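Local coordinates for protein putidaredoxin reductase (Pseudomonas putida, PDB 1Q1R) that probably transfers electrons, through its bound FAD, from NADH to putidaredoxin, which supplies the cytochrome P450cam monooxygenase, at residues 345-357 with 398-411. Numbering follows the deposited sequence.
Sequences EGYDRIIVRGSLA and PNLLGDESVPLKEI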
# COMPACT_ATOMS: atom_id res chain seq x y z
N GLU A 345 10.35 0.26 12.59
CA GLU A 345 10.50 -0.94 13.41
C GLU A 345 11.84 -1.02 14.14
O GLU A 345 12.90 -1.00 13.52
CB GLU A 345 10.30 -2.18 12.53
CG GLU A 345 10.06 -3.48 13.27
CD GLU A 345 11.34 -4.22 13.59
OE1 GLU A 345 12.18 -3.67 14.34
OE2 GLU A 345 11.51 -5.35 13.08
N GLY A 346 11.79 -1.10 15.47
CA GLY A 346 13.00 -1.20 16.26
C GLY A 346 13.56 0.09 16.84
O GLY A 346 14.67 0.09 17.39
N TYR A 347 12.81 1.18 16.73
CA TYR A 347 13.28 2.46 17.26
C TYR A 347 13.19 2.47 18.78
O TYR A 347 12.29 1.85 19.36
CB TYR A 347 12.43 3.61 16.68
CG TYR A 347 11.06 3.75 17.31
CD1 TYR A 347 10.88 4.51 18.46
CD2 TYR A 347 9.95 3.09 16.78
CE1 TYR A 347 9.63 4.62 19.07
CE2 TYR A 347 8.70 3.20 17.37
CZ TYR A 347 8.55 3.96 18.51
OH TYR A 347 7.31 4.05 19.11
N ASP A 348 14.13 3.16 19.42
CA ASP A 348 14.14 3.24 20.87
C ASP A 348 13.87 4.67 21.34
O ASP A 348 13.93 4.96 22.53
CB ASP A 348 15.47 2.74 21.44
CG ASP A 348 16.66 3.38 20.79
OD1 ASP A 348 16.71 4.63 20.74
OD2 ASP A 348 17.55 2.64 20.32
N ARG A 349 13.59 5.55 20.38
CA ARG A 349 13.27 6.94 20.71
C ARG A 349 12.99 7.77 19.47
O ARG A 349 13.45 7.46 18.37
CB ARG A 349 14.39 7.60 21.51
CG ARG A 349 15.67 7.86 20.74
CD ARG A 349 16.33 9.11 21.27
NE ARG A 349 17.69 9.28 20.76
CZ ARG A 349 18.39 10.41 20.87
NH1 ARG A 349 17.85 11.46 21.46
NH2 ARG A 349 19.62 10.47 20.38
N ILE A 350 12.20 8.82 19.66
CA ILE A 350 11.86 9.70 18.56
C ILE A 350 12.26 11.11 18.92
O ILE A 350 12.37 11.46 20.10
CB ILE A 350 10.34 9.69 18.27
CG1 ILE A 350 9.59 10.44 19.38
CG2 ILE A 350 9.84 8.25 18.18
CD1 ILE A 350 8.13 10.69 19.07
N ILE A 351 12.50 11.92 17.90
CA ILE A 351 12.86 13.31 18.08
C ILE A 351 11.91 14.09 17.18
O ILE A 351 11.86 13.86 15.97
CB ILE A 351 14.32 13.59 17.67
CG1 ILE A 351 15.27 12.80 18.58
CG2 ILE A 351 14.61 15.08 17.74
CD1 ILE A 351 16.73 13.00 18.27
N VAL A 352 11.15 14.99 17.78
CA VAL A 352 10.20 15.79 17.03
C VAL A 352 10.82 17.13 16.65
O VAL A 352 11.34 17.84 17.51
CB VAL A 352 8.92 16.04 17.85
CG1 VAL A 352 7.93 16.88 17.03
CG2 VAL A 352 8.30 14.72 18.26
N ARG A 353 10.77 17.45 15.37
CA ARG A 353 11.30 18.70 14.87
C ARG A 353 10.09 19.54 14.48
O ARG A 353 9.47 19.31 13.44
CB ARG A 353 12.20 18.44 13.65
CG ARG A 353 12.85 19.69 13.07
CD ARG A 353 13.61 19.35 11.79
NE ARG A 353 14.19 20.54 11.18
CZ ARG A 353 15.34 21.09 11.55
NH1 ARG A 353 16.05 20.55 12.54
NH2 ARG A 353 15.78 22.18 10.94
N GLY A 354 9.76 20.50 15.33
CA GLY A 354 8.61 21.35 15.09
C GLY A 354 7.58 21.02 16.16
O GLY A 354 7.83 20.16 17.01
N SER A 355 6.43 21.68 16.14
CA SER A 355 5.40 21.42 17.14
C SER A 355 4.32 20.46 16.66
O SER A 355 3.83 20.57 15.54
CB SER A 355 4.75 22.74 17.58
OG SER A 355 3.70 22.50 18.50
N LEU A 356 3.95 19.52 17.54
CA LEU A 356 2.92 18.53 17.24
C LEU A 356 1.53 19.15 17.36
O LEU A 356 0.52 18.48 17.12
CB LEU A 356 3.03 17.34 18.20
CG LEU A 356 4.27 16.46 18.11
CD1 LEU A 356 4.30 15.49 19.29
CD2 LEU A 356 4.28 15.71 16.79
N ALA A 357 1.47 20.42 17.75
CA ALA A 357 0.20 21.13 17.90
C ALA A 357 -0.19 21.79 16.59
O ALA A 357 -1.16 22.54 16.52
CB ALA A 357 0.31 22.18 19.00
N PRO A 398 22.10 13.57 16.33
CA PRO A 398 20.77 13.45 16.94
C PRO A 398 20.35 14.69 17.73
O PRO A 398 19.21 15.14 17.63
CB PRO A 398 20.91 12.22 17.83
CG PRO A 398 21.91 11.39 17.10
CD PRO A 398 22.94 12.41 16.68
N ASN A 399 21.28 15.23 18.51
CA ASN A 399 20.98 16.40 19.33
C ASN A 399 20.63 17.68 18.58
O ASN A 399 20.26 18.67 19.19
CB ASN A 399 22.15 16.66 20.30
CG ASN A 399 22.43 15.47 21.21
OD1 ASN A 399 21.51 14.74 21.60
ND2 ASN A 399 23.70 15.26 21.55
N LEU A 400 20.73 17.66 17.25
CA LEU A 400 20.37 18.84 16.47
C LEU A 400 19.13 18.62 15.61
O LEU A 400 18.53 19.57 15.12
CB LEU A 400 21.54 19.27 15.58
CG LEU A 400 22.78 19.87 16.25
CD1 LEU A 400 23.82 20.17 15.18
CD2 LEU A 400 22.40 21.14 16.99
N LEU A 401 18.75 17.36 15.43
CA LEU A 401 17.59 17.04 14.60
C LEU A 401 16.32 17.78 15.03
O LEU A 401 15.52 18.19 14.18
CB LEU A 401 17.35 15.53 14.58
CG LEU A 401 18.44 14.68 13.90
CD1 LEU A 401 18.08 13.21 14.03
CD2 LEU A 401 18.58 15.07 12.43
N GLY A 402 16.14 17.96 16.33
CA GLY A 402 14.95 18.65 16.82
C GLY A 402 15.10 20.16 16.93
O GLY A 402 14.14 20.86 17.28
N ASP A 403 16.29 20.66 16.63
CA ASP A 403 16.59 22.09 16.70
C ASP A 403 16.24 22.80 15.39
O ASP A 403 17.00 22.74 14.43
CB ASP A 403 18.07 22.31 17.00
CG ASP A 403 18.39 23.75 17.34
OD1 ASP A 403 17.65 24.65 16.91
OD2 ASP A 403 19.41 23.97 18.03
N GLU A 404 15.10 23.49 15.37
CA GLU A 404 14.67 24.17 14.16
C GLU A 404 15.47 25.40 13.76
O GLU A 404 15.28 25.95 12.67
CB GLU A 404 13.19 24.53 14.28
CG GLU A 404 12.29 23.30 14.31
CD GLU A 404 10.85 23.64 14.04
OE1 GLU A 404 10.21 24.23 14.93
OE2 GLU A 404 10.37 23.32 12.94
N SER A 405 16.38 25.85 14.63
CA SER A 405 17.19 27.02 14.30
C SER A 405 18.37 26.55 13.45
O SER A 405 19.11 27.37 12.90
CB SER A 405 17.70 27.69 15.58
OG SER A 405 18.67 26.90 16.23
N VAL A 406 18.53 25.24 13.34
CA VAL A 406 19.61 24.64 12.56
C VAL A 406 19.02 23.88 11.37
O VAL A 406 18.43 22.82 11.53
CB VAL A 406 20.41 23.63 13.42
CG1 VAL A 406 21.55 23.05 12.61
CG2 VAL A 406 20.93 24.32 14.68
N PRO A 407 19.18 24.43 10.15
CA PRO A 407 18.65 23.78 8.95
C PRO A 407 19.13 22.34 8.78
O PRO A 407 20.30 22.03 9.02
CB PRO A 407 19.14 24.70 7.83
CG PRO A 407 19.15 26.04 8.49
CD PRO A 407 19.80 25.73 9.82
N LEU A 408 18.22 21.47 8.36
CA LEU A 408 18.54 20.06 8.17
C LEU A 408 19.66 19.92 7.14
O LEU A 408 20.51 19.04 7.26
CB LEU A 408 17.29 19.31 7.73
CG LEU A 408 17.25 17.80 7.93
CD1 LEU A 408 17.59 17.45 9.38
CD2 LEU A 408 15.85 17.28 7.58
N LYS A 409 19.67 20.80 6.15
CA LYS A 409 20.69 20.78 5.11
C LYS A 409 22.08 20.88 5.73
O LYS A 409 23.00 20.18 5.32
CB LYS A 409 20.48 21.94 4.14
CG LYS A 409 21.48 21.96 2.98
CD LYS A 409 21.68 23.36 2.42
CE LYS A 409 20.38 23.97 1.91
NZ LYS A 409 20.59 25.35 1.38
N GLU A 410 22.24 21.76 6.71
CA GLU A 410 23.54 21.93 7.35
C GLU A 410 23.90 20.77 8.26
O GLU A 410 25.08 20.44 8.41
CB GLU A 410 23.59 23.26 8.12
CG GLU A 410 23.69 24.48 7.20
CD GLU A 410 24.77 24.33 6.12
OE1 GLU A 410 25.98 24.26 6.47
OE2 GLU A 410 24.42 24.27 4.92
N ILE A 411 22.90 20.14 8.86
CA ILE A 411 23.14 18.99 9.72
C ILE A 411 23.67 17.88 8.82
O ILE A 411 24.60 17.14 9.17
CB ILE A 411 21.83 18.52 10.41
CG1 ILE A 411 21.32 19.63 11.33
CG2 ILE A 411 22.08 17.24 11.19
CD1 ILE A 411 19.96 19.35 11.96
O HOH W 1 22.01 11.97 21.23
O HOH W 2 11.47 20.96 17.72
O HOH W 3 15.15 22.22 8.02
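Arg353 reaches across to the chain between the weakly bonded helix 398-401 and helix 408-421. Its guanidinium donates to the carbonyl that ends the first helix and to two carbonyls of the loop. NH1 meets Leu401 O at 2.9 Å in a fairly straight bond (164°). That oxygen lies in the guanidinium plane, while the donor sits above the carbonyl plane. NH1 also gives a weak bond to Asp403 O, which already accepts from Val406 N. NH2 bonds Val406 O at 2.8 Å, close to the guanidinium plane. With CG anti to the backbone N (chi1 -178°) and the chain extended as far as NE, the guanidinium is carried deep into the loop. NE makes a salt bridge with Glu382, on helix 380-391. A water accepts from both NH2 and Leu408 N, at the start of the last helix. A leucine in place of Arg353 would probably leave Leu401 O and Val406 O without these donors and Glu382 without its charged mate.

The contact ties strand 349-353, an outer strand of the antiparallel five-stranded sheet in the C-terminal reductase region, to the chain leading into the C-terminal helix. Asp403 starts a type I turn and an Asx turn: its OD1 accepts from Ser405 N and OG. Glu404 lays its carboxylate against Gly354 CA, but its OE2 is paired with Arg379. A second water donates to Val352 O and Gly402 O and accepts from Gly354 N. Ile351 packs CG2 against Gly402 N (3.6 Å). Arg349 NH2 touches Pro398 CB, and a water links it to Asn399 OD1.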